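Local coordinates for protein cell Inhibiting Factor (CifBp) (Burkholderia pseudomallei, PDB 3GQM) that deamidates a specific glutamine of host NEDD8, disabling cullin-RING ubiquitin ligases and so arresting the host cell cycle as a secreted bacterial toxin, at residues 107-112 and 158-163; 176-181 and 190-195; 210-215 and 227-232; 223-228 and 242-247. All blocks are in the same frame, centred on the assembly; numbering follows the deposited sequence.

Contact 1 (107-112 and 158-163); sequences SANNIF and GHKFLI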
loop_
_atom_site.group_PDB
_atom_site.type_symbol
_atom_site.label_atom_id
_atom_site.label_comp_id
_atom_site.label_asym_id
_atom_site.label_seq_id
_atom_site.Cartn_x
_atom_site.Cartn_y
_atom_site.Cartn_z
ATOM N N SER A 107 1.711 -4.981 0.309
ATOM C CA SER A 107 2.256 -3.652 0.649
ATOM C C SER A 107 1.201 -2.750 1.291
ATOM O O SER A 107 1.452 -2.157 2.349
ATOM C CB SER A 107 2.916 -2.949 -0.549
ATOM O OG SER A 107 1.950 -2.685 -1.597
ATOM N N ALA A 108 -0.004 -2.711 0.706
ATOM C CA ALA A 108 -1.068 -1.879 1.230
ATOM C C ALA A 108 -1.529 -2.373 2.617
ATOM O O ALA A 108 -1.745 -1.561 3.533
ATOM C CB ALA A 108 -2.279 -1.816 0.233
ATOM N N ASN A 109 -1.731 -3.675 2.766
ATOM C CA ASN A 109 -2.180 -4.220 4.046
ATOM C C ASN A 109 -1.185 -3.910 5.197
ATOM O O ASN A 109 -1.574 -3.449 6.235
ATOM C CB ASN A 109 -2.438 -5.732 3.931
ATOM C CG ASN A 109 -3.727 -6.060 3.209
ATOM O OD1 ASN A 109 -4.617 -5.223 3.053
ATOM N ND2 ASN A 109 -3.807 -7.262 2.711
ATOM N N ASN A 110 0.091 -4.134 4.964
ATOM C CA ASN A 110 1.121 -3.892 5.973
ATOM C C ASN A 110 1.441 -2.428 6.280
ATOM O O ASN A 110 1.577 -2.062 7.451
ATOM C CB ASN A 110 2.370 -4.687 5.606
ATOM C CG ASN A 110 2.176 -6.165 5.940
ATOM O OD1 ASN A 110 1.878 -6.484 7.093
ATOM N ND2 ASN A 110 2.243 -7.060 4.925
ATOM N N ILE A 111 1.537 -1.583 5.244
ATOM C CA ILE A 111 1.718 -0.133 5.502
ATOM C C ILE A 111 0.488 0.478 6.193
ATOM O O ILE A 111 0.621 1.378 7.056
ATOM C CB ILE A 111 2.093 0.646 4.208
ATOM C CG1 ILE A 111 3.538 0.254 3.776
ATOM C CG2 ILE A 111 1.931 2.166 4.451
ATOM C CD1 ILE A 111 3.860 0.522 2.275
ATOM N N PHE A 112 -0.693 -0.016 5.838
ATOM C CA PHE A 112 -1.916 0.350 6.566
ATOM C C PHE A 112 -1.812 0.034 8.085
ATOM O O PHE A 112 -2.148 0.894 8.909
ATOM C CB PHE A 112 -3.133 -0.388 5.990
ATOM C CG PHE A 112 -4.468 -0.005 6.638
ATOM C CD1 PHE A 112 -5.255 1.037 6.084
ATOM C CD2 PHE A 112 -4.927 -0.682 7.803
ATOM C CE1 PHE A 112 -6.477 1.424 6.661
ATOM C CE2 PHE A 112 -6.161 -0.336 8.400
ATOM C CZ PHE A 112 -6.943 0.726 7.831
ATOM N N GLY A 158 -7.950 -4.314 -10.699
ATOM C CA GLY A 158 -7.388 -5.496 -10.012
ATOM C C GLY A 158 -6.227 -5.069 -9.091
ATOM O O GLY A 158 -5.190 -5.731 -9.052
ATOM N N HIS A 159 -6.408 -3.986 -8.338
ATOM C CA HIS A 159 -5.281 -3.355 -7.621
ATOM C C HIS A 159 -5.728 -2.895 -6.269
ATOM O O HIS A 159 -6.860 -2.509 -6.086
ATOM C CB HIS A 159 -4.727 -2.185 -8.465
ATOM C CG HIS A 159 -3.471 -1.533 -7.943
ATOM N ND1 HIS A 159 -2.385 -2.239 -7.451
ATOM C CD2 HIS A 159 -3.091 -0.230 -7.963
ATOM C CE1 HIS A 159 -1.415 -1.396 -7.139
ATOM N NE2 HIS A 159 -1.825 -0.162 -7.422
ATOM N N LYS A 160 -4.815 -2.969 -5.327
ATOM C CA LYS A 160 -4.994 -2.518 -3.955
ATOM C C LYS A 160 -3.895 -1.480 -3.693
ATOM O O LYS A 160 -2.732 -1.687 -4.078
ATOM C CB LYS A 160 -4.810 -3.722 -3.017
ATOM C CG LYS A 160 -5.619 -3.603 -1.761
ATOM C CD LYS A 160 -5.788 -4.963 -1.050
ATOM C CE LYS A 160 -6.585 -4.780 0.236
ATOM N NZ LYS A 160 -6.763 -6.087 0.984
ATOM N N PHE A 161 -4.255 -0.361 -3.063
ATOM C CA PHE A 161 -3.301 0.706 -2.816
ATOM C C PHE A 161 -3.857 1.601 -1.696
ATOM O O PHE A 161 -4.994 1.492 -1.297
ATOM C CB PHE A 161 -2.986 1.512 -4.125
ATOM C CG PHE A 161 -4.169 2.281 -4.691
ATOM C CD1 PHE A 161 -4.367 3.609 -4.366
ATOM C CD2 PHE A 161 -5.045 1.677 -5.603
ATOM C CE1 PHE A 161 -5.468 4.348 -4.893
ATOM C CE2 PHE A 161 -6.124 2.377 -6.159
ATOM C CZ PHE A 161 -6.342 3.745 -5.793
ATOM N N LEU A 162 -3.038 2.497 -1.200
ATOM C CA LEU A 162 -3.451 3.379 -0.119
ATOM C C LEU A 162 -3.474 4.840 -0.592
ATOM O O LEU A 162 -2.659 5.240 -1.402
ATOM C CB LEU A 162 -2.454 3.250 1.028
ATOM C CG LEU A 162 -2.183 1.876 1.654
ATOM C CD1 LEU A 162 -1.168 2.023 2.845
ATOM C CD2 LEU A 162 -3.475 1.315 2.210
ATOM N N ILE A 163 -4.428 5.590 -0.056
ATOM C CA ILE A 163 -4.447 7.031 -0.127
ATOM C C ILE A 163 -4.204 7.571 1.281
ATOM O O ILE A 163 -4.994 7.301 2.171
ATOM C CB ILE A 163 -5.818 7.545 -0.615
ATOM C CG1 ILE A 163 -6.088 6.989 -2.025
ATOM C CG2 ILE A 163 -5.771 9.060 -0.663
ATOM C CD1 ILE A 163 -7.554 6.918 -2.434
HETATM O O HOH W 1 -0.152 -1.351 -3.095
HETATM O O HOH W 2 -5.419 -8.308 0.823
#
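Ser107 OG is gripped by three hydrogen bonds, to Ser180 OG, Cys104 O and a water, with a weak fourth to Val103 O. The water lies 2.9 Å from Ser107 OG and donates to Lys160 O at 2.8 Å, bridging helix 104-116 to strand 159-165. On the other flank Lys160, with CG anti to the backbone N (chi1 -150°) and the chain extended beyond it, crosses Asn109 at about a right angle. Its NZ donates to Asn109 OD1 over 3.1 Å, in the amide plane and on a lone pair. A second water accepts from both Lys160 NZ and Asn109 ND2, closing a small ring that fixes which way the amide faces. Further along both segments, Leu162 drives its fork into the helix: CD1 presses on Ile111 CG2 at a tight 3.5 Å, while CD2 lies 3.9 Å from Ala108 CB and near the plane of the Phe112 ring, at its edge. Ala108 offers just a methyl, and its CA comes within 5.3 Å of the Phe161 CA. This is the helix-on-sheet core expected of the papain-like clan, with the probable catalytic Cys104 beginning the helix and the probable catalytic His159 beginning the strand. Ile151 of strand 147-154 and Ile178 of strand 176-178, the sheet neighbours of strand 159-165, both pack against Leu162 beneath the helix.

Contact 2 (176-181 and 190-195); sequences YIIQSD and VRVEDW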
loop_
_atom_site.group_PDB
_atom_site.type_symbol
_atom_site.label_atom_id
_atom_site.label_comp_id
_atom_site.label_asym_id
_atom_site.label_seq_id
_atom_site.Cartn_x
_atom_site.Cartn_y
_atom_site.Cartn_z
ATOM N N TYR A 176 -1.802 11.654 -0.766
ATOM C CA TYR A 176 -0.644 11.016 -1.344
ATOM C C TYR A 176 -0.976 9.537 -1.611
ATOM O O TYR A 176 -1.818 8.952 -0.907
ATOM C CB TYR A 176 0.501 11.083 -0.339
ATOM C CG TYR A 176 0.819 12.504 0.068
ATOM C CD1 TYR A 176 1.662 13.298 -0.727
ATOM C CD2 TYR A 176 0.271 13.055 1.207
ATOM C CE1 TYR A 176 1.979 14.594 -0.366
ATOM C CE2 TYR A 176 0.557 14.371 1.574
ATOM C CZ TYR A 176 1.432 15.129 0.785
ATOM O OH TYR A 176 1.700 16.428 1.127
ATOM N N ILE A 177 -0.316 8.947 -2.608
ATOM C CA ILE A 177 -0.475 7.534 -2.931
ATOM C C ILE A 177 0.661 6.711 -2.339
ATOM O O ILE A 177 1.827 7.087 -2.432
ATOM C CB ILE A 177 -0.535 7.275 -4.493
ATOM C CG1 ILE A 177 -1.649 8.147 -5.130
ATOM C CG2 ILE A 177 -0.676 5.677 -4.844
ATOM C CD1 ILE A 177 -3.048 7.694 -4.680
ATOM N N ILE A 178 0.314 5.571 -1.757
ATOM C CA ILE A 178 1.299 4.544 -1.427
ATOM C C ILE A 178 0.855 3.229 -2.105
ATOM O O ILE A 178 -0.288 2.824 -1.957
ATOM C CB ILE A 178 1.409 4.370 0.101
ATOM C CG1 ILE A 178 1.650 5.731 0.772
ATOM C CG2 ILE A 178 2.535 3.353 0.498
ATOM C CD1 ILE A 178 1.779 5.674 2.320
ATOM N N GLN A 179 1.729 2.597 -2.881
ATOM C CA GLN A 179 1.363 1.342 -3.571
ATOM C C GLN A 179 2.614 0.590 -3.959
ATOM O O GLN A 179 3.737 1.160 -3.961
ATOM C CB GLN A 179 0.595 1.680 -4.866
ATOM C CG GLN A 179 1.566 2.301 -5.940
ATOM C CD GLN A 179 0.872 2.534 -7.304
ATOM O OE1 GLN A 179 -0.071 1.806 -7.682
ATOM N NE2 GLN A 179 1.341 3.555 -8.042
ATOM N N SER A 180 2.440 -0.686 -4.312
ATOM C CA SER A 180 3.428 -1.374 -5.146
ATOM C C SER A 180 2.565 -2.052 -6.208
ATOM O O SER A 180 1.375 -2.143 -6.003
ATOM C CB SER A 180 4.154 -2.452 -4.340
ATOM O OG SER A 180 3.205 -3.409 -3.867
ATOM N N ASP A 181 3.167 -2.553 -7.294
ATOM C CA ASP A 181 2.419 -3.265 -8.380
ATOM C C ASP A 181 3.419 -4.186 -9.107
ATOM O O ASP A 181 4.465 -3.745 -9.551
ATOM C CB ASP A 181 1.857 -2.205 -9.358
ATOM C CG ASP A 181 0.702 -2.704 -10.271
ATOM O OD1 ASP A 181 0.689 -3.862 -10.763
ATOM O OD2 ASP A 181 -0.194 -1.853 -10.538
ATOM N N VAL A 190 5.613 -1.530 -10.417
ATOM C CA VAL A 190 6.392 -0.566 -9.601
ATOM C C VAL A 190 6.624 -1.113 -8.189
ATOM O O VAL A 190 5.716 -1.642 -7.584
ATOM C CB VAL A 190 5.761 0.843 -9.612
ATOM C CG1 VAL A 190 4.368 0.871 -8.897
ATOM C CG2 VAL A 190 6.754 1.919 -9.043
ATOM N N ARG A 191 7.867 -1.062 -7.732
ATOM C CA ARG A 191 8.247 -1.506 -6.397
ATOM C C ARG A 191 7.772 -0.410 -5.431
ATOM O O ARG A 191 7.819 0.756 -5.788
ATOM C CB ARG A 191 9.788 -1.610 -6.311
ATOM C CG ARG A 191 10.357 -2.848 -7.030
ATOM C CD ARG A 191 11.857 -2.694 -7.286
ATOM N NE ARG A 191 12.631 -2.744 -6.056
ATOM C CZ ARG A 191 13.466 -1.797 -5.623
ATOM N NH1 ARG A 191 13.652 -0.671 -6.312
ATOM N NH2 ARG A 191 14.117 -1.981 -4.480
ATOM N N VAL A 192 7.361 -0.769 -4.220
ATOM C CA VAL A 192 6.986 0.270 -3.221
ATOM C C VAL A 192 8.168 1.257 -2.967
ATOM O O VAL A 192 7.976 2.479 -2.926
ATOM C CB VAL A 192 6.414 -0.346 -1.902
ATOM C CG1 VAL A 192 7.522 -1.118 -1.076
ATOM C CG2 VAL A 192 5.722 0.705 -1.065
ATOM N N GLU A 193 9.400 0.729 -2.917
ATOM C CA GLU A 193 10.571 1.601 -2.650
ATOM C C GLU A 193 10.723 2.687 -3.704
ATOM O O GLU A 193 11.005 3.816 -3.352
ATOM C CB GLU A 193 11.876 0.805 -2.556
ATOM C CG GLU A 193 11.836 -0.267 -1.446
ATOM C CD GLU A 193 11.478 -1.653 -1.956
ATOM O OE1 GLU A 193 10.637 -1.804 -2.874
ATOM O OE2 GLU A 193 12.049 -2.614 -1.396
ATOM N N ASP A 194 10.572 2.324 -4.986
ATOM C CA ASP A 194 10.709 3.265 -6.087
ATOM C C ASP A 194 9.546 4.228 -6.049
ATOM O O ASP A 194 9.728 5.437 -6.195
ATOM C CB ASP A 194 10.788 2.522 -7.448
ATOM C CG ASP A 194 12.094 1.733 -7.604
ATOM O OD1 ASP A 194 13.133 2.196 -7.073
ATOM O OD2 ASP A 194 12.116 0.647 -8.209
ATOM N N TRP A 195 8.340 3.702 -5.850
ATOM C CA TRP A 195 7.163 4.569 -5.787
ATOM C C TRP A 195 7.332 5.644 -4.718
ATOM O O TRP A 195 7.129 6.860 -4.972
ATOM C CB TRP A 195 5.860 3.801 -5.527
ATOM C CG TRP A 195 4.703 4.774 -5.490
ATOM C CD1 TRP A 195 4.132 5.348 -4.369
ATOM C CD2 TRP A 195 4.076 5.386 -6.612
ATOM N NE1 TRP A 195 3.153 6.250 -4.737
ATOM C CE2 TRP A 195 3.088 6.275 -6.113
ATOM C CE3 TRP A 195 4.252 5.276 -8.007
ATOM C CZ2 TRP A 195 2.281 7.036 -6.959
ATOM C CZ3 TRP A 195 3.431 6.007 -8.844
ATOM C CH2 TRP A 195 2.457 6.882 -8.322
#
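Gln179 leaves its CB with CG in the crowded position between the backbone N and the carbonyl carbon (chi1 71°), which lays CG over the five-membered ring of Trp195, 4.0 Å from the centroid of that ring, a CH-pi contact. CD passes Val190 CG1 at 4.2 Å. At the tip the amide stands upright on the indole, the two planes 89° apart, with NE2 above the six-membered part, 3.3 Å from Trp195 CZ3. NE2 is also bonded to Leu233 O, and OE1 takes the bond from NE2 of His159; Gln179 and His159 are both probably catalytic, and this bond would orient the imidazole. Trp195 is pinned in turn at its edge: NE1 donates to Ile177 O over 2.8 Å, the oxygen in the ring plane although the donor sits well above the carbonyl plane. Further along, Asp181 and Val190 form one antiparallel hydrogen-bonded pair, Asp181 N to Val190 O at 2.7 Å and Val190 N to Asp181 O at 2.6 Å. Helix 192-199 starts just past this bridge, with Arg191 at its N-cap position, and covers the end of edge strand 176-178; Ile177 packs on Phe161 and Ile163 of strand 159-165, while Ile178 and Val192 meet Ile111 of helix 104-116.

Contact 3 (210-215 and 227-232); sequences NQLLSK and RLLASI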
loop_
_atom_site.group_PDB
_atom_site.type_symbol
_atom_site.label_atom_id
_atom_site.label_comp_id
_atom_site.label_asym_id
_atom_site.label_seq_id
_atom_site.Cartn_x
_atom_site.Cartn_y
_atom_site.Cartn_z
ATOM N N ASN A 210 -11.391 11.436 -7.099
ATOM C CA ASN A 210 -12.834 11.261 -7.104
ATOM C C ASN A 210 -13.351 10.679 -8.425
ATOM O O ASN A 210 -14.217 9.789 -8.426
ATOM C CB ASN A 210 -13.571 12.536 -6.792
ATOM C CG ASN A 210 -15.038 12.269 -6.593
ATOM O OD1 ASN A 210 -15.410 11.405 -5.764
ATOM N ND2 ASN A 210 -15.890 12.916 -7.408
ATOM N N GLN A 211 -12.779 11.141 -9.536
ATOM C CA GLN A 211 -13.126 10.636 -10.873
ATOM C C GLN A 211 -12.669 9.203 -11.092
ATOM O O GLN A 211 -13.444 8.362 -11.613
ATOM C CB GLN A 211 -12.510 11.528 -11.978
ATOM C CG GLN A 211 -13.250 12.829 -12.178
ATOM C CD GLN A 211 -12.385 13.927 -12.832
ATOM O OE1 GLN A 211 -12.273 15.033 -12.308
ATOM N NE2 GLN A 211 -11.785 13.621 -13.974
ATOM N N LEU A 212 -11.413 8.917 -10.731
ATOM C CA LEU A 212 -10.880 7.568 -10.809
ATOM C C LEU A 212 -11.759 6.596 -10.057
ATOM O O LEU A 212 -12.040 5.499 -10.532
ATOM C CB LEU A 212 -9.426 7.478 -10.262
ATOM C CG LEU A 212 -8.863 6.072 -10.027
ATOM C CD1 LEU A 212 -9.086 5.130 -11.263
ATOM C CD2 LEU A 212 -7.336 6.099 -9.651
ATOM N N LEU A 213 -12.168 6.987 -8.870
ATOM C CA LEU A 213 -12.795 6.075 -7.954
ATOM C C LEU A 213 -14.307 6.019 -8.205
ATOM O O LEU A 213 -15.015 5.420 -7.462
ATOM C CB LEU A 213 -12.450 6.457 -6.485
ATOM C CG LEU A 213 -11.263 5.749 -5.718
ATOM C CD1 LEU A 213 -10.181 5.260 -6.569
ATOM C CD2 LEU A 213 -10.648 6.564 -4.544
ATOM N N SER A 214 -14.826 6.588 -9.270
ATOM C CA SER A 214 -16.282 6.586 -9.368
ATOM C C SER A 214 -16.737 5.386 -10.169
ATOM O O SER A 214 -15.955 4.754 -10.899
ATOM C CB SER A 214 -16.783 7.867 -10.021
ATOM O OG SER A 214 -16.201 7.998 -11.293
ATOM N N LYS A 215 -18.024 5.093 -10.055
ATOM C CA LYS A 215 -18.619 4.089 -10.920
ATOM C C LYS A 215 -18.436 4.469 -12.384
ATOM O O LYS A 215 -18.122 3.642 -13.207
ATOM C CB LYS A 215 -20.111 3.952 -10.609
ATOM C CG LYS A 215 -20.357 3.023 -9.482
ATOM N N ARG A 227 -5.188 8.976 -18.896
ATOM C CA ARG A 227 -4.550 10.101 -18.209
ATOM C C ARG A 227 -4.806 10.125 -16.699
ATOM O O ARG A 227 -3.930 10.498 -15.939
ATOM C CB ARG A 227 -4.893 11.451 -18.865
ATOM C CG ARG A 227 -4.151 11.619 -20.197
ATOM C CD ARG A 227 -3.399 12.948 -20.281
ATOM N NE ARG A 227 -2.933 13.278 -21.638
ATOM C CZ ARG A 227 -3.738 13.459 -22.689
ATOM N NH1 ARG A 227 -5.055 13.303 -22.570
ATOM N NH2 ARG A 227 -3.222 13.765 -23.878
ATOM N N LEU A 228 -5.997 9.740 -16.268
ATOM C CA LEU A 228 -6.266 9.672 -14.844
ATOM C C LEU A 228 -5.329 8.649 -14.191
ATOM O O LEU A 228 -4.686 8.936 -13.170
ATOM C CB LEU A 228 -7.709 9.282 -14.548
ATOM C CG LEU A 228 -8.772 10.362 -14.640
ATOM C CD1 LEU A 228 -10.129 9.715 -14.309
ATOM C CD2 LEU A 228 -8.466 11.512 -13.672
ATOM N N LEU A 229 -5.226 7.480 -14.818
ATOM C CA LEU A 229 -4.393 6.403 -14.317
ATOM C C LEU A 229 -2.916 6.772 -14.247
ATOM O O LEU A 229 -2.252 6.542 -13.195
ATOM C CB LEU A 229 -4.593 5.116 -15.127
ATOM C CG LEU A 229 -5.966 4.440 -14.943
ATOM C CD1 LEU A 229 -6.194 3.447 -16.049
ATOM C CD2 LEU A 229 -6.148 3.755 -13.544
ATOM N N ALA A 230 -2.403 7.320 -15.356
ATOM C CA ALA A 230 -1.002 7.720 -15.419
ATOM C C ALA A 230 -0.727 8.810 -14.404
ATOM O O ALA A 230 0.343 8.853 -13.829
ATOM C CB ALA A 230 -0.645 8.243 -16.794
ATOM N N SER A 231 -1.675 9.715 -14.226
ATOM C CA SER A 231 -1.446 10.869 -13.361
ATOM C C SER A 231 -1.420 10.504 -11.869
ATOM O O SER A 231 -0.604 11.011 -11.106
ATOM C CB SER A 231 -2.472 11.951 -13.677
ATOM O OG SER A 231 -2.532 12.859 -12.626
ATOM N N ILE A 232 -2.289 9.580 -11.470
ATOM C CA ILE A 232 -2.432 9.208 -10.110
ATOM C C ILE A 232 -1.466 8.052 -9.746
ATOM O O ILE A 232 -0.936 8.024 -8.665
ATOM C CB ILE A 232 -3.905 8.768 -9.852
ATOM C CG1 ILE A 232 -4.864 9.933 -10.121
ATOM C CG2 ILE A 232 -4.089 8.277 -8.425
ATOM C CD1 ILE A 232 -6.419 9.553 -9.907
#
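Leu212 overlaps Ile232 at the tips, its CD2 3.6 Å from Ile232 CD1, and the same methyl of Ile232 lies 3.7 Å from Leu212 CB. With CG anti to the backbone N (chi1 168°), the leucine splays its other branch, CD1, to Leu229 CD2 at 4.0 Å, the two chains crossing at about a right angle. One turn back along helix 222-233 from Ile232, Leu228 reaches across with CD1, which touches Gln211 CB at 3.8 Å and lies 3.9 Å from Leu212 N, so it rests on the helix backbone as much as on side chains. The two segments are held by van der Waals contact, with no polar bond between them. Where helix 206-212 runs out, Gln211 O accepts from two donors: Ser214 N at 3.2 Å and Ser214 OG at 2.8 Å, the hydroxyl coming from above the carbonyl plane. These bonds close a final turn on Gln211 O, where Leu213 leaves helical geometry. Leu212 O is taken by Arg156 NH2. Helix 206-212 and the Leu213 that follows it lie between partners: helix 222-233 against Gln211 and Leu212, helix 135-139 against Asn210 and Leu213, and strand 159-165 touching Leu213 through Phe161 and Ile163.

Contact 4 (223-228 and 242-247); sequences DVQTRL and VDIKKL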
loop_
_atom_site.group_PDB
_atom_site.type_symbol
_atom_site.label_atom_id
_atom_site.label_comp_id
_atom_site.label_asym_id
_atom_site.label_seq_id
_atom_site.Cartn_x
_atom_site.Cartn_y
_atom_site.Cartn_z
ATOM N N ASP A 223 -8.774 8.202 -23.453
ATOM C CA ASP A 223 -7.761 9.205 -23.145
ATOM C C ASP A 223 -7.916 9.759 -21.732
ATOM O O ASP A 223 -6.947 10.147 -21.110
ATOM C CB ASP A 223 -7.809 10.369 -24.147
ATOM C CG ASP A 223 -7.391 9.946 -25.569
ATOM O OD1 ASP A 223 -6.489 9.093 -25.735
ATOM O OD2 ASP A 223 -8.028 10.448 -26.534
ATOM N N VAL A 224 -9.155 9.866 -21.295
ATOM C CA VAL A 224 -9.490 10.255 -19.944
ATOM C C VAL A 224 -8.999 9.175 -18.941
ATOM O O VAL A 224 -8.271 9.499 -17.992
ATOM C CB VAL A 224 -11.008 10.497 -19.844
ATOM C CG1 VAL A 224 -11.431 10.648 -18.398
ATOM C CG2 VAL A 224 -11.408 11.743 -20.696
ATOM N N GLN A 225 -9.359 7.907 -19.184
ATOM C CA GLN A 225 -8.915 6.771 -18.333
ATOM C C GLN A 225 -7.406 6.655 -18.272
ATOM O O GLN A 225 -6.820 6.622 -17.187
ATOM C CB GLN A 225 -9.503 5.452 -18.823
ATOM C CG GLN A 225 -11.024 5.306 -18.645
ATOM C CD GLN A 225 -11.556 4.027 -19.332
ATOM O OE1 GLN A 225 -11.016 3.594 -20.359
ATOM N NE2 GLN A 225 -12.586 3.427 -18.765
ATOM N N THR A 226 -6.773 6.609 -19.434
ATOM C CA THR A 226 -5.326 6.597 -19.540
ATOM C C THR A 226 -4.662 7.762 -18.773
ATOM O O THR A 226 -3.681 7.555 -18.060
ATOM C CB THR A 226 -4.891 6.594 -21.031
ATOM O OG1 THR A 226 -5.539 5.495 -21.703
ATOM C CG2 THR A 226 -3.422 6.385 -21.135
ATOM N N ARG A 227 -5.188 8.976 -18.896
ATOM C CA ARG A 227 -4.550 10.101 -18.209
ATOM C C ARG A 227 -4.806 10.125 -16.699
ATOM O O ARG A 227 -3.930 10.498 -15.939
ATOM C CB ARG A 227 -4.893 11.451 -18.865
ATOM C CG ARG A 227 -4.151 11.619 -20.197
ATOM C CD ARG A 227 -3.399 12.948 -20.281
ATOM N NE ARG A 227 -2.933 13.278 -21.638
ATOM C CZ ARG A 227 -3.738 13.459 -22.689
ATOM N NH1 ARG A 227 -5.055 13.303 -22.570
ATOM N NH2 ARG A 227 -3.222 13.765 -23.878
ATOM N N LEU A 228 -5.997 9.740 -16.268
ATOM C CA LEU A 228 -6.266 9.672 -14.844
ATOM C C LEU A 228 -5.329 8.649 -14.191
ATOM O O LEU A 228 -4.686 8.936 -13.170
ATOM C CB LEU A 228 -7.709 9.282 -14.548
ATOM C CG LEU A 228 -8.772 10.362 -14.640
ATOM C CD1 LEU A 228 -10.129 9.715 -14.309
ATOM C CD2 LEU A 228 -8.466 11.512 -13.672
ATOM N N VAL A 242 0.353 3.170 -19.830
ATOM C CA VAL A 242 -0.895 2.639 -19.319
ATOM C C VAL A 242 -1.643 1.804 -20.397
ATOM O O VAL A 242 -1.745 2.236 -21.543
ATOM C CB VAL A 242 -1.768 3.773 -18.775
ATOM C CG1 VAL A 242 -3.080 3.251 -18.286
ATOM C CG2 VAL A 242 -1.043 4.489 -17.612
ATOM N N ASP A 243 -2.151 0.617 -20.036
ATOM C CA ASP A 243 -2.910 -0.197 -20.995
ATOM C C ASP A 243 -4.363 -0.343 -20.564
ATOM O O ASP A 243 -4.704 -1.246 -19.794
ATOM C CB ASP A 243 -2.230 -1.575 -21.181
ATOM C CG ASP A 243 -2.871 -2.420 -22.315
ATOM O OD1 ASP A 243 -3.829 -1.962 -23.018
ATOM O OD2 ASP A 243 -2.376 -3.551 -22.509
ATOM N N ILE A 244 -5.238 0.549 -21.022
ATOM C CA ILE A 244 -6.634 0.457 -20.567
ATOM C C ILE A 244 -7.397 -0.807 -21.034
ATOM O O ILE A 244 -8.423 -1.137 -20.461
ATOM C CB ILE A 244 -7.473 1.751 -20.806
ATOM C CG1 ILE A 244 -7.744 1.984 -22.304
ATOM C CG2 ILE A 244 -6.849 2.937 -20.105
ATOM C CD1 ILE A 244 -9.121 1.578 -22.663
ATOM N N LYS A 245 -6.874 -1.525 -22.035
ATOM C CA LYS A 245 -7.452 -2.797 -22.448
ATOM C C LYS A 245 -7.378 -3.860 -21.355
ATOM O O LYS A 245 -8.005 -4.897 -21.506
ATOM C CB LYS A 245 -6.744 -3.386 -23.689
ATOM C CG LYS A 245 -6.848 -2.616 -24.990
ATOM C CD LYS A 245 -5.564 -2.877 -25.820
ATOM C CE LYS A 245 -5.623 -4.097 -26.800
ATOM N NZ LYS A 245 -6.060 -5.458 -26.261
ATOM N N LYS A 246 -6.597 -3.639 -20.292
ATOM C CA LYS A 246 -6.536 -4.596 -19.188
ATOM C C LYS A 246 -7.540 -4.303 -18.081
ATOM O O LYS A 246 -7.675 -5.068 -17.129
ATOM C CB LYS A 246 -5.109 -4.693 -18.635
ATOM C CG LYS A 246 -4.050 -5.008 -19.696
ATOM C CD LYS A 246 -4.011 -6.479 -20.016
ATOM N N LEU A 247 -8.273 -3.206 -18.209
ATOM C CA LEU A 247 -9.281 -2.874 -17.224
ATOM C C LEU A 247 -10.414 -3.887 -17.194
ATOM O O LEU A 247 -10.838 -4.394 -18.241
ATOM C CB LEU A 247 -9.869 -1.499 -17.517
ATOM C CG LEU A 247 -8.977 -0.288 -17.276
ATOM C CD1 LEU A 247 -9.787 0.931 -17.726
ATOM C CD2 LEU A 247 -8.625 -0.253 -15.786
HETATM O O HOH W 3 -4.371 2.528 -22.810
#
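A regular helical turn, 223-228, faces a loop that carries a single 3-10 turn at 244-246, and the backbones come nearest where Thr226 CA lies 5.9 Å from Val242 CA. Thr226 sits at the centre and uses both branches. Its CG2, anti to the backbone N, slides past Val242 and meets Val242 CB at 3.9 Å. Its OG1, placed beside the backbone N (chi1 -54°), is hydrogen-bonded to Asp222 O in the preceding turn and lies just 3.3 Å from Ile244 CG2. Ile244 holds CG1 in the crowded position between its own N and carbonyl carbon (chi1 70°), which turns CG2 toward the threonine; a chi2 of 102°, off the staggered positions, then brings CD1 to Gln225 OE1, 3.6 Å away. Gln225 extends across this isoleucine at about a right angle; its amide is flanked by Leu247, with NE2 3.9 Å from Leu247 CD1, and NE2 is bonded to Phe217 O. A water completes the join, donating to Val242 O at 2.9 Å and accepting from Ile244 N at 2.8 Å, with a weak bond to Thr226 OG1. Val242 and Ile244 also rest on Leu229 further along helix 222-233, and Leu247 also touches Leu157. The loop holds its own shape: Asp243 OD1 accepts from Lys245 N at 3.2 Å, approached from above the carboxylate plane, and Asp243 O receives Lys246 N. This is an Asx turn leading into a 3-10 turn, here laid at the protein surface against the side of helix 222-233.

Along the chain contacts 1, 2 and 3 follow in series, and contact 4 begins on the helix where contact 3 ends. Contacts 1 and 2, centres about 9 Å apart, share the antiparallel sheet through adjacent strands 159-165 and 176-178. They meet where His159 pairs with Gln179, so together with Cys104 at the start of helix 104-116 they frame the probable catalytic centre. Contacts 3 and 4, also about 9 Å apart, bring two different partners onto helix 222-233, and Leu229 touches both; Val242 also meets Ala230. Contact 3 lies about 16 Å from both inner contacts yet touches them, through Leu213 and Ile232 O; contact 4 touches neither, standing further out toward the surface.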